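Local coordinates for protein putative phosphoglycolate phosphatase (Lactobacillus delbrueckii, PDB 2HI0) that is probably a phosphoglycolate phosphatase of the haloacid dehalogenase superfamily, hydrolysing the phosphate ester of 2-phosphoglycolate, at residues 24-29 with 46-51; 100-105 with 136-141; 225-230 with 234-239. All coordinates share one frame; numbering follows the deposited sequence. Where two conformers were deposited one is given.

Interaction 1: residues 24-29 with 46-51; sequences SALNYA and NFFGSG
The backbone oxygen of Phe-47, whose ring meets Leu-26 across this contact, accepts a hydrogen bond from Arg-58 NH1. That bond ties the end of helix 41-47 to helix 52-63, inside what is probably the helical cap inserted into the Rossmann-like core of a haloacid dehalogenase-type hydrolase.

The contact itself is entirely apolar, with one methyl of Leu-26 doing the work. CG of Leu-26 is anti to the backbone N (chi1 -162°), which carries the branch off helix 19-32 toward the two phenylalanines. Leu-26 CD2 comes in at the edge of the Phe-47 ring, near the ring plane, 3.5 Å from Phe-47 CD2, and the two side chains cross at about a right angle. Phe-47 also packs edge-to-face with Phe-39, and Leu-26 touches Val-56 and Ala-59 of helix 52-63 as well.

Phe-48 is where the chain leaves helical geometry. Its side chain lies about 7 Å from the bound sodium ion, nearest atoms, which places this end of the contact near the metal site of Asp-10, Asp-12 and Asp-190. The same leucine methyl serves this second ring too, approaching it obliquely: Leu-26 CD2 stands 4.3 Å from Phe-48 CE2.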
loop_
_atom_site.group_PDB
_atom_site.type_symbol
_atom_site.label_atom_id
_atom_site.label_comp_id
_atom_site.label_asym_id
_atom_site.label_seq_id
_atom_site.Cartn_x
_atom_site.Cartn_y
_atom_site.Cartn_z
ATOM N N SER A 24 -13.381 1.566 -9.034
ATOM C CA SER A 24 -13.849 1.672 -10.404
ATOM C C SER A 24 -13.170 0.636 -11.312
ATOM O O SER A 24 -13.820 -0.018 -12.138
ATOM C CB SER A 24 -13.588 3.093 -10.918
ATOM O OG SER A 24 -14.107 3.230 -12.222
ATOM N N ALA A 25 -11.849 0.493 -11.191
ATOM C CA ALA A 25 -11.089 -0.427 -12.023
ATOM C C ALA A 25 -11.433 -1.884 -11.689
ATOM O O ALA A 25 -11.556 -2.725 -12.582
ATOM C CB ALA A 25 -9.598 -0.167 -11.886
ATOM N N LEU A 26 -11.586 -2.213 -10.402
ATOM C CA LEU A 26 -11.961 -3.575 -9.993
ATOM C C LEU A 26 -13.340 -3.924 -10.543
ATOM O O LEU A 26 -13.545 -5.009 -11.073
ATOM C CB LEU A 26 -11.923 -3.844 -8.452
ATOM C CG LEU A 26 -11.878 -5.328 -7.988
ATOM C CD1 LEU A 26 -10.633 -6.024 -8.517
ATOM C CD2 LEU A 26 -11.930 -5.335 -6.449
ATOM N N ASN A 27 -14.300 -3.030 -10.379
ATOM C CA ASN A 27 -15.631 -3.274 -10.879
ATOM C C ASN A 27 -15.671 -3.419 -12.399
ATOM O O ASN A 27 -16.342 -4.310 -12.926
ATOM C CB ASN A 27 -16.622 -2.200 -10.427
ATOM C CG ASN A 27 -17.049 -2.358 -8.972
ATOM O OD1 ASN A 27 -17.122 -3.468 -8.448
ATOM N ND2 ASN A 27 -17.315 -1.230 -8.312
ATOM N N TYR A 28 -14.893 -2.581 -13.105
ATOM C CA TYR A 28 -14.727 -2.727 -14.563
ATOM C C TYR A 28 -14.247 -4.128 -14.974
ATOM O O TYR A 28 -14.821 -4.770 -15.847
ATOM C CB TYR A 28 -13.788 -1.655 -15.118
ATOM C CG TYR A 28 -13.582 -1.767 -16.637
ATOM C CD1 TYR A 28 -14.448 -1.131 -17.524
ATOM C CD2 TYR A 28 -12.523 -2.454 -17.139
ATOM C CE1 TYR A 28 -14.258 -1.242 -18.880
ATOM C CE2 TYR A 28 -12.332 -2.591 -18.491
ATOM C CZ TYR A 28 -13.206 -1.966 -19.364
ATOM O OH TYR A 28 -13.016 -2.045 -20.723
ATOM N N ALA A 29 -13.154 -4.578 -14.335
ATOM C CA ALA A 29 -12.508 -5.867 -14.615
ATOM C C ALA A 29 -13.461 -7.035 -14.350
ATOM O O ALA A 29 -13.558 -8.015 -15.102
ATOM C CB ALA A 29 -11.240 -6.007 -13.739
ATOM N N ASN A 46 -10.731 -3.526 2.117
ATOM C CA ASN A 46 -10.527 -4.900 2.618
ATOM C C ASN A 46 -9.799 -5.801 1.610
ATOM O O ASN A 46 -9.270 -6.864 1.964
ATOM C CB ASN A 46 -11.861 -5.563 2.976
ATOM C CG ASN A 46 -12.436 -5.062 4.260
ATOM O OD1 ASN A 46 -12.199 -5.641 5.335
ATOM N ND2 ASN A 46 -13.183 -3.973 4.174
ATOM N N PHE A 47 -9.785 -5.428 0.340
ATOM C CA PHE A 47 -9.125 -6.282 -0.647
ATOM C C PHE A 47 -7.658 -5.987 -0.859
ATOM O O PHE A 47 -6.859 -6.880 -0.987
ATOM C CB PHE A 47 -9.823 -6.223 -1.996
ATOM C CG PHE A 47 -11.316 -6.563 -1.974
ATOM C CD1 PHE A 47 -11.873 -7.383 -1.006
ATOM C CD2 PHE A 47 -12.132 -6.067 -3.000
ATOM C CE1 PHE A 47 -13.230 -7.647 -1.021
ATOM C CE2 PHE A 47 -13.449 -6.344 -3.036
ATOM C CZ PHE A 47 -14.004 -7.153 -2.041
ATOM N N PHE A 48 -7.317 -4.714 -0.900
ATOM C CA PHE A 48 -5.941 -4.321 -1.247
ATOM C C PHE A 48 -5.017 -4.272 0.004
ATOM O O PHE A 48 -5.512 -4.350 1.127
ATOM C CB PHE A 48 -6.013 -3.019 -2.056
ATOM C CG PHE A 48 -6.510 -3.241 -3.456
ATOM C CD1 PHE A 48 -5.620 -3.597 -4.459
ATOM C CD2 PHE A 48 -7.850 -3.175 -3.784
ATOM C CE1 PHE A 48 -6.057 -3.842 -5.721
ATOM C CE2 PHE A 48 -8.277 -3.435 -5.069
ATOM C CZ PHE A 48 -7.383 -3.769 -6.020
ATOM N N GLY A 49 -3.691 -4.225 -0.212
ATOM C CA GLY A 49 -2.669 -4.224 0.847
ATOM C C GLY A 49 -1.576 -5.266 0.608
ATOM O O GLY A 49 -0.389 -5.080 0.941
ATOM N N SER A 50 -1.986 -6.355 0.006
ATOM C CA SER A 50 -1.114 -7.506 -0.188
ATOM C C SER A 50 -0.848 -7.823 -1.652
ATOM O O SER A 50 -0.514 -8.960 -1.986
ATOM C CB SER A 50 -1.698 -8.736 0.522
ATOM O OG SER A 50 -1.674 -8.579 1.934
ATOM N N GLY A 51 -1.040 -6.811 -2.485
ATOM C CA GLY A 51 -0.845 -6.962 -3.934
ATOM C C GLY A 51 -2.097 -7.358 -4.673
ATOM O O GLY A 51 -3.105 -7.805 -4.078
#

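Interaction 2: residues 100-105 with 136-141; sequences YYADHC and PNEAVQ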
loop_
_atom_site.group_PDB
_atom_site.type_symbol
_atom_site.label_atom_id
_atom_site.label_comp_id
_atom_site.label_asym_id
_atom_site.label_seq_id
_atom_site.Cartn_x
_atom_site.Cartn_y
_atom_site.Cartn_z
ATOM N N TYR A 100 -6.056 -1.832 -17.202
ATOM C CA TYR A 100 -7.122 -0.835 -17.022
ATOM C C TYR A 100 -6.780 0.132 -15.907
ATOM O O TYR A 100 -6.831 1.351 -16.072
ATOM C CB TYR A 100 -8.449 -1.492 -16.764
ATOM C CG TYR A 100 -9.555 -0.467 -16.737
ATOM C CD1 TYR A 100 -10.200 -0.109 -17.925
ATOM C CD2 TYR A 100 -9.931 0.177 -15.542
ATOM C CE1 TYR A 100 -11.232 0.847 -17.910
ATOM C CE2 TYR A 100 -10.940 1.119 -15.519
ATOM C CZ TYR A 100 -11.584 1.458 -16.703
ATOM O OH TYR A 100 -12.605 2.410 -16.664
ATOM N N TYR A 101 -6.423 -0.428 -14.754
ATOM C CA TYR A 101 -6.019 0.396 -13.625
ATOM C C TYR A 101 -4.834 1.339 -13.969
ATOM O O TYR A 101 -4.892 2.553 -13.676
ATOM C CB TYR A 101 -5.725 -0.467 -12.395
ATOM C CG TYR A 101 -5.304 0.425 -11.251
ATOM C CD1 TYR A 101 -6.192 1.306 -10.674
ATOM C CD2 TYR A 101 -4.035 0.385 -10.763
ATOM C CE1 TYR A 101 -5.811 2.130 -9.637
ATOM C CE2 TYR A 101 -3.641 1.199 -9.738
ATOM C CZ TYR A 101 -4.523 2.081 -9.170
ATOM O OH TYR A 101 -4.096 2.914 -8.153
ATOM N N ALA A 102 -3.771 0.792 -14.548
ATOM C CA ALA A 102 -2.645 1.589 -14.985
ATOM C C ALA A 102 -3.051 2.818 -15.827
ATOM O O ALA A 102 -2.497 3.905 -15.669
ATOM C CB ALA A 102 -1.603 0.707 -15.767
ATOM N N ASP A 103 -4.013 2.630 -16.721
ATOM C CA ASP A 103 -4.491 3.709 -17.587
ATOM C C ASP A 103 -5.572 4.591 -16.944
ATOM O O ASP A 103 -6.001 5.589 -17.543
ATOM C CB ASP A 103 -5.092 3.101 -18.862
ATOM C CG ASP A 103 -4.058 2.368 -19.706
ATOM O OD1 ASP A 103 -2.847 2.693 -19.584
ATOM O OD2 ASP A 103 -4.456 1.457 -20.466
ATOM N N HIS A 104 -6.048 4.202 -15.766
ATOM C CA HIS A 104 -7.100 4.954 -15.090
ATOM C C HIS A 104 -6.790 5.215 -13.613
ATOM O O HIS A 104 -7.702 5.203 -12.783
ATOM C CB HIS A 104 -8.430 4.211 -15.219
ATOM C CG HIS A 104 -8.884 4.052 -16.639
ATOM N ND1 HIS A 104 -8.443 3.051 -17.491
ATOM C CD2 HIS A 104 -9.799 4.763 -17.340
ATOM C CE1 HIS A 104 -9.061 3.167 -18.653
ATOM N NE2 HIS A 104 -9.862 4.215 -18.597
ATOM N N CYS A 105 -5.522 5.320 -13.262
ATOM C CA CYS A 105 -5.171 5.427 -11.850
ATOM C C CYS A 105 -5.079 6.891 -11.377
ATOM O O CYS A 105 -4.700 7.121 -10.230
ATOM C CB CYS A 105 -3.853 4.690 -11.539
ATOM S SG CYS A 105 -2.450 5.308 -12.446
ATOM N N PRO A 136 1.163 -2.371 -8.372
ATOM C CA PRO A 136 2.092 -2.680 -9.451
ATOM C C PRO A 136 3.000 -1.517 -9.822
ATOM O O PRO A 136 2.563 -0.344 -9.875
ATOM C CB PRO A 136 1.165 -3.032 -10.636
ATOM C CG PRO A 136 -0.073 -3.527 -9.953
ATOM C CD PRO A 136 -0.235 -2.652 -8.751
ATOM N N ASN A 137 4.269 -1.834 -10.059
ATOM C CA ASN A 137 5.271 -0.811 -10.318
ATOM C C ASN A 137 4.915 0.186 -11.437
ATOM O O ASN A 137 5.216 1.340 -11.325
ATOM C CB ASN A 137 6.612 -1.454 -10.639
ATOM C CG ASN A 137 7.758 -0.450 -10.669
ATOM O OD1 ASN A 137 8.010 0.261 -9.711
ATOM N ND2 ASN A 137 8.476 -0.406 -11.775
ATOM N N GLU A 138 4.313 -0.276 -12.524
ATOM C CA GLU A 138 3.989 0.604 -13.642
ATOM C C GLU A 138 3.083 1.754 -13.182
ATOM O O GLU A 138 3.286 2.918 -13.570
ATOM C CB GLU A 138 3.343 -0.214 -14.751
ATOM C CG GLU A 138 2.018 -0.898 -14.368
ATOM C CD GLU A 138 2.152 -2.345 -13.830
ATOM O OE1 GLU A 138 3.308 -2.810 -13.459
ATOM O OE2 GLU A 138 1.050 -2.994 -13.797
ATOM N N ALA A 139 2.117 1.444 -12.310
ATOM C CA ALA A 139 1.182 2.439 -11.789
ATOM C C ALA A 139 1.883 3.322 -10.721
ATOM O O ALA A 139 1.715 4.540 -10.706
ATOM C CB ALA A 139 -0.051 1.778 -11.179
ATOM N N VAL A 140 2.736 2.734 -9.889
ATOM C CA VAL A 140 3.508 3.506 -8.938
ATOM C C VAL A 140 4.350 4.588 -9.653
ATOM O O VAL A 140 4.386 5.747 -9.226
ATOM C CB VAL A 140 4.454 2.612 -8.085
ATOM C CG1 VAL A 140 5.492 3.505 -7.269
ATOM C CG2 VAL A 140 3.613 1.716 -7.100
ATOM N N GLN A 141 5.092 4.184 -10.676
ATOM C CA GLN A 141 5.957 5.107 -11.404
ATOM C C GLN A 141 5.183 6.280 -12.057
ATOM O O GLN A 141 5.616 7.444 -11.960
ATOM C CB GLN A 141 6.814 4.346 -12.430
ATOM C CG GLN A 141 7.775 3.297 -11.864
ATOM C CD GLN A 141 8.695 3.828 -10.809
ATOM O OE1 GLN A 141 9.133 4.994 -10.849
ATOM N NE2 GLN A 141 8.993 2.985 -9.844
#
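Tyr-101 and Ala-139 meet where helix 87-103, the last helix of the probable cap, runs out beside the start of helix 137-147 of the Rossmann-like core. Starting at CB, the tyrosine points toward the other segment, and with CG anti to the backbone N (chi1 180°) the ring is thrown outward from its helix. On one side of the ring, CD1 packs against the methyl of Ala-25 in helix 19-32. On the other, Tyr-101 CE2 reaches Ala-139 CB at 3.9 Å, an oblique approach. One ring face is covered from within its own segment by Cys-105 CB, 3.6 Å above the plane and displaced toward the rim. At the tip, OH shares a hydrogen bond with Lys-135 NZ, just ahead of the second segment, so the one polar atom of the side chain is anchored beside the apolar patch.

Around this ring the backbones come close: the CA atoms of Ala-102 and Ala-139 are 5.1 Å apart, with an alanine on each side at the closest approach. Cys-105 SG adds a looser touch to Ala-139 CB at 4.5 Å. Farther out, Ala-102 CB rests on the aliphatic part of Glu-138, 4.2 Å from its CG.

Within the first segment, His-104 ND1 donates to Tyr-100 O at 2.7 Å, with the acceptor in the imidazole plane, while the His-104 ring lies over the Tyr-100 ring.

No hydrogen bond joins the two segments, so their grip rests on methyl, ring and sulfur surfaces meeting at short backbone range.

Interaction 3: residues 225-230 with 234-239; sequences VIVDTA and EEAILG. With EDO (1,2-ethanediol), chain I; EDO (1,2-ethanediol), chain K.
Ala-230 and Glu-234 are joined by the first turn of the C-terminal helix: Glu-234 N donates to Ala-230 O at 2.8 Å, with an N-H...O angle of 160°. The other direct touch is apolar, Val-227 CG1 of the strand against Ala-236 CB of the helix at 4.1 Å. With CG1 anti to the carbonyl carbon (chi1 -62°), this valine branch is directed at the alanine methyl.

Two 1,2-ethanediol molecules, probably from the crystallisation liquor, bind here. O2 of the chain I molecule accepts from Ala-230 N at 2.8 Å, and the hydroxyl O2 of the chain K molecule donates to Glu-234 OE1 at 2.6 Å. That carboxylate oxygen also receives Asn-121 ND2, so it has two donors.

One step out, Thr-229 is the N-cap: its OG1 is bonded to Lys-232 N and starts the helix. Backbone bonds from Val-227 to Ala-207 and Asn-209 hold the strand against strand 204-208, whose Ile-206 also packs on Ala-236. A short edge strand leading through two residues into a helix that folds back on the parallel sheet is the closing beta-alpha unit of a Rossmann-like domain.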
loop_
_atom_site.group_PDB
_atom_site.type_symbol
_atom_site.label_atom_id
_atom_site.label_comp_id
_atom_site.label_asym_id
_atom_site.label_seq_id
_atom_site.Cartn_x
_atom_site.Cartn_y
_atom_site.Cartn_z
ATOM N N VAL A 225 2.910 3.365 17.119
ATOM C CA VAL A 225 2.710 4.803 16.914
ATOM C C VAL A 225 1.672 4.954 15.800
ATOM O O VAL A 225 1.864 4.472 14.691
ATOM C CB VAL A 225 4.003 5.517 16.512
ATOM C CG1 VAL A 225 3.698 6.967 16.210
ATOM C CG2 VAL A 225 5.045 5.412 17.645
ATOM N N ILE A 226 0.541 5.581 16.130
ATOM C CA ILE A 226 -0.524 5.786 15.150
ATOM C C ILE A 226 -0.824 7.270 15.120
ATOM O O ILE A 226 -1.083 7.869 16.169
ATOM C CB ILE A 226 -1.822 4.965 15.436
ATOM C CG1 ILE A 226 -1.532 3.459 15.532
ATOM C CG2 ILE A 226 -2.870 5.196 14.331
ATOM C CD1 ILE A 226 -2.737 2.638 16.059
ATOM N N VAL A 227 -0.769 7.876 13.943
ATOM C CA VAL A 227 -0.964 9.321 13.814
ATOM C C VAL A 227 -2.214 9.565 12.977
ATOM O O VAL A 227 -2.579 8.730 12.139
ATOM C CB VAL A 227 0.304 9.988 13.198
ATOM C CG1 VAL A 227 1.550 9.808 14.084
ATOM C CG2 VAL A 227 0.596 9.446 11.791
ATOM N N ASP A 228 -2.848 10.723 13.161
ATOM C CA ASP A 228 -4.061 11.027 12.372
ATOM C C ASP A 228 -4.044 12.341 11.579
ATOM O O ASP A 228 -5.033 12.701 10.960
ATOM C CB ASP A 228 -5.322 10.929 13.244
ATOM C CG ASP A 228 -5.362 11.935 14.347
ATOM O OD1 ASP A 228 -4.467 12.802 14.439
ATOM O OD2 ASP A 228 -6.332 11.839 15.138
ATOM N N THR A 229 -2.924 13.051 11.581
ATOM C CA THR A 229 -2.732 14.121 10.611
ATOM C C THR A 229 -1.345 14.069 10.018
ATOM O O THR A 229 -0.436 13.522 10.641
ATOM C CB THR A 229 -2.936 15.515 11.243
ATOM O OG1 THR A 229 -1.849 15.785 12.123
ATOM C CG2 THR A 229 -4.226 15.577 12.030
ATOM N N ALA A 230 -1.174 14.699 8.852
ATOM C CA ALA A 230 0.153 14.852 8.201
ATOM C C ALA A 230 1.142 15.630 9.116
ATOM O O ALA A 230 2.333 15.286 9.161
ATOM C CB ALA A 230 0.002 15.516 6.812
ATOM N N GLU A 234 4.635 14.261 10.469
ATOM C CA GLU A 234 5.918 14.995 10.413
ATOM C C GLU A 234 6.628 14.987 11.792
ATOM O O GLU A 234 7.835 14.703 11.919
ATOM C CB GLU A 234 5.681 16.459 9.976
ATOM C CG GLU A 234 6.974 17.248 9.745
ATOM C CD GLU A 234 6.771 18.644 9.180
ATOM O OE1 GLU A 234 5.878 18.855 8.321
ATOM O OE2 GLU A 234 7.556 19.527 9.568
ATOM N N GLU A 235 5.879 15.292 12.834
ATOM C CA GLU A 235 6.440 15.288 14.182
ATOM C C GLU A 235 6.983 13.911 14.582
ATOM O O GLU A 235 8.048 13.809 15.201
ATOM C CB GLU A 235 5.402 15.801 15.181
ATOM C CG GLU A 235 5.020 17.253 14.919
ATOM C CD GLU A 235 3.877 17.737 15.786
ATOM O OE1 GLU A 235 3.534 17.034 16.767
ATOM O OE2 GLU A 235 3.337 18.824 15.480
ATOM N N ALA A 236 6.273 12.849 14.181
ATOM C CA ALA A 236 6.696 11.469 14.470
ATOM C C ALA A 236 7.998 11.148 13.748
ATOM O O ALA A 236 8.911 10.502 14.318
ATOM C CB ALA A 236 5.633 10.484 14.083
ATOM N N ILE A 237 8.117 11.606 12.507
ATOM C CA ILE A 237 9.312 11.301 11.720
ATOM C C ILE A 237 10.502 12.093 12.278
ATOM O O ILE A 237 11.617 11.574 12.304
ATOM C CB ILE A 237 9.094 11.550 10.195
ATOM C CG1 ILE A 237 8.109 10.537 9.613
ATOM C CG2 ILE A 237 10.444 11.502 9.431
ATOM C CD1 ILE A 237 7.502 10.924 8.290
ATOM N N LEU A 238 10.275 13.333 12.739
ATOM C CA LEU A 238 11.342 14.227 13.225
ATOM C C LEU A 238 11.653 13.998 14.709
ATOM O O LEU A 238 12.669 14.462 15.213
ATOM C CB LEU A 238 10.978 15.704 12.962
ATOM C CG LEU A 238 10.855 16.085 11.482
ATOM C CD1 LEU A 238 10.356 17.545 11.353
ATOM C CD2 LEU A 238 12.156 15.845 10.706
ATOM N N GLY A 239 10.794 13.245 15.389
ATOM C CA GLY A 239 10.912 13.010 16.826
ATOM C C GLY A 239 10.591 14.218 17.682
ATOM O O GLY A 239 10.976 14.278 18.866
HETATM C C1 EDO I . -4.057 13.128 5.925
HETATM O O1 EDO I . -4.950 13.911 5.137
HETATM C C2 EDO I . -4.334 13.575 7.339
HETATM O O2 EDO I . -3.603 14.793 7.494
HETATM C C1 EDO K . 1.360 19.080 6.879
HETATM O O1 EDO K . 1.125 20.491 6.974
HETATM C C2 EDO K . 2.854 18.830 7.038
HETATM O O2 EDO K . 3.282 19.080 8.380
#

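From the N terminus, the chain first closes a short loop in interaction 1, where helix 19-32 meets the end of helix 41-47 in the probable cap. It then runs on through further cap helices to interaction 2, which closes a longer loop through strands 110-111 and 128-133 and ties the last of those helices to the core. Interaction 3 closes the shortest loop, between the edge strand and the C-terminal helix. The three follow in series, none enclosing or crossing another. Interactions 1 and 2 touch through the stacked Tyr-28 and Tyr-100 rings and through Ala-25; interaction 3 lies about 28 Å from both, centre to centre, across the molecule.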